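Long-range contact in O-ureido-L-serine synthase (Streptomyces lavendulae, PDB 3X44), which catalyses the pyridoxal phosphate-dependent addition of hydroxyurea to O-acetyl-L-serine, giving O-ureido-L-serine on the route to the antibiotic D-cycloserine: residues G166-H171 and E282-L287. The protein carries 1 engineered substitution. Residues are numbered along the deposited sequence; the frame is centred on the assembly and turned at random.
Sequences GKRLDH and EGTVLL
H171 and L286 pair where strands 171-174 and 285-290 run parallel as neighbours in the mixed sheet of this type II PLP enzyme, and the side chain of D170 extends the pairing by one more bond. V285 O takes two amides, D170 N at 2.8 Å and H171 N at 3.2 Å; two residues on from V285 along the same strand, L287 N donates to H171 O at 2.9 Å. Before H171 the chain turns away from the strand, and D170 OD2 does the work of a backbone carbonyl, accepting V285 N at 2.8 Å in a nearly straight bond (170° at the hydrogen) on its anti lone pair. CB points toward the neighbouring strand, and with CG beside D170's own N (chi1 -59°) the carboxylate comes to V285 N. The syn lone pair of the same oxygen receives R168 NE at 2.8 Å in a salt bridge, so two donors grip OD2 and probably stabilise the carboxylate as an anion. R168 lays its guanidinium flat over the peptide joining G283 to T284: G283 O lies 3.2 Å above the centre of the plane, a face-on contact whose angles are too poor for a hydrogen bond. At the edge of that plane a water bridges R168 NH2 to T284 OG1, which also bonds P281 O. H171 lies alongside L286, pointing the same way, with CD2 3.5 Å from CG of the leucine, while T284 CG2 meets the ring edge near NE2. H171 and L286 both rest on I276 of helix 264-278, L169 and V285 touch F164 of helix 147-164, and strand 28-33 flanks strand 285-290 on its other edge.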
loop_
_atom_site.group_PDB
_atom_site.type_symbol
_atom_site.label_atom_id
_atom_site.label_comp_id
_atom_site.label_asym_id
_atom_site.label_seq_id
_atom_site.Cartn_x
_atom_site.Cartn_y
_atom_site.Cartn_z
ATOM N N GLY A 166 17.713 -1.314 5.660
ATOM C CA GLY A 166 18.695 -1.813 4.716
ATOM C C GLY A 166 19.310 -0.704 3.881
ATOM O O GLY A 166 20.080 -0.974 2.956
ATOM N N LYS A 167 18.980 0.543 4.214
ATOM C CA LYS A 167 19.490 1.702 3.482
ATOM C C LYS A 167 20.218 2.707 4.366
ATOM O O LYS A 167 20.054 2.723 5.583
ATOM C CB LYS A 167 18.345 2.405 2.760
ATOM C CG LYS A 167 17.797 1.624 1.577
ATOM C CD LYS A 167 16.414 2.106 1.203
ATOM C CE LYS A 167 15.654 1.040 0.426
ATOM N NZ LYS A 167 16.451 0.517 -0.721
ATOM N N ARG A 168 21.019 3.558 3.737
ATOM C CA ARG A 168 21.779 4.564 4.468
ATOM C C ARG A 168 20.944 5.770 4.902
ATOM O O ARG A 168 20.201 6.347 4.108
ATOM C CB ARG A 168 22.953 5.050 3.617
ATOM C CG ARG A 168 23.681 6.253 4.203
ATOM C CD ARG A 168 25.107 6.352 3.685
ATOM N NE ARG A 168 25.832 7.456 4.307
ATOM C CZ ARG A 168 27.007 7.909 3.882
ATOM N NH1 ARG A 168 27.591 7.348 2.829
ATOM N NH2 ARG A 168 27.592 8.929 4.500
ATOM N N LEU A 169 21.073 6.130 6.176
ATOM C CA LEU A 169 20.387 7.282 6.753
ATOM C C LEU A 169 21.339 7.862 7.795
ATOM O O LEU A 169 21.725 7.172 8.740
ATOM C CB LEU A 169 19.060 6.878 7.413
ATOM C CG LEU A 169 18.287 8.045 8.051
ATOM C CD1 LEU A 169 17.961 9.089 6.992
ATOM C CD2 LEU A 169 17.010 7.530 8.715
ATOM N N ASP A 170 21.709 9.124 7.612
ATOM C CA ASP A 170 22.644 9.803 8.507
ATOM C C ASP A 170 22.070 10.860 9.444
ATOM O O ASP A 170 22.534 10.997 10.574
ATOM C CB ASP A 170 23.761 10.439 7.682
ATOM C CG ASP A 170 24.520 9.424 6.867
ATOM O OD1 ASP A 170 25.222 8.589 7.471
ATOM O OD2 ASP A 170 24.402 9.455 5.627
ATOM N N HIS A 171 21.086 11.627 8.978
ATOM C CA HIS A 171 20.484 12.670 9.813
ATOM C C HIS A 171 18.972 12.723 9.686
ATOM O O HIS A 171 18.430 12.550 8.596
ATOM C CB HIS A 171 21.013 14.051 9.434
ATOM C CG HIS A 171 22.485 14.096 9.188
ATOM N ND1 HIS A 171 23.383 14.530 10.139
ATOM C CD2 HIS A 171 23.215 13.780 8.093
ATOM C CE1 HIS A 171 24.605 14.478 9.638
ATOM N NE2 HIS A 171 24.530 14.026 8.399
ATOM N N GLU A 282 30.533 12.961 1.188
ATOM C CA GLU A 282 29.809 12.393 0.060
ATOM C C GLU A 282 29.021 11.154 0.485
ATOM O O GLU A 282 29.490 10.366 1.301
ATOM C CB GLU A 282 30.790 12.025 -1.054
ATOM C CG GLU A 282 31.917 13.034 -1.243
ATOM C CD GLU A 282 32.356 13.160 -2.693
ATOM O OE1 GLU A 282 32.737 14.277 -3.108
ATOM O OE2 GLU A 282 32.320 12.140 -3.416
ATOM N N GLY A 283 27.826 10.991 -0.074
ATOM C CA GLY A 283 26.992 9.846 0.260
ATOM C C GLY A 283 26.026 10.090 1.410
ATOM O O GLY A 283 25.098 9.312 1.625
ATOM N N THR A 284 26.243 11.176 2.144
ATOM C CA THR A 284 25.401 11.527 3.286
ATOM C C THR A 284 23.922 11.607 2.909
ATOM O O THR A 284 23.554 12.293 1.953
ATOM C CB THR A 284 25.841 12.880 3.888
ATOM O OG1 THR A 284 27.156 12.750 4.443
ATOM C CG2 THR A 284 24.878 13.330 4.981
ATOM N N VAL A 285 23.086 10.892 3.659
ATOM C CA VAL A 285 21.642 10.882 3.424
ATOM C C VAL A 285 20.905 11.544 4.592
ATOM O O VAL A 285 21.138 11.210 5.756
ATOM C CB VAL A 285 21.102 9.446 3.257
ATOM C CG1 VAL A 285 19.608 9.496 2.968
ATOM C CG2 VAL A 285 21.836 8.736 2.124
ATOM N N LEU A 286 20.016 12.481 4.271
ATOM C CA LEU A 286 19.262 13.197 5.291
ATOM C C LEU A 286 17.763 13.135 5.058
ATOM O O LEU A 286 17.311 13.100 3.919
ATOM C CB LEU A 286 19.692 14.663 5.320
ATOM C CG LEU A 286 21.188 14.933 5.477
ATOM C CD1 LEU A 286 21.843 15.101 4.100
ATOM C CD2 LEU A 286 21.372 16.187 6.318
ATOM N N LEU A 287 17.003 13.130 6.153
ATOM C CA LEU A 287 15.546 13.101 6.099
ATOM C C LEU A 287 14.980 14.301 6.855
ATOM O O LEU A 287 15.320 14.525 8.022
ATOM C CB LEU A 287 15.010 11.820 6.731
ATOM C CG LEU A 287 13.485 11.748 6.852
ATOM C CD1 LEU A 287 12.877 11.634 5.446
ATOM C CD2 LEU A 287 13.081 10.553 7.711
HETATM O O HOH W 1 27.508 11.282 6.597
#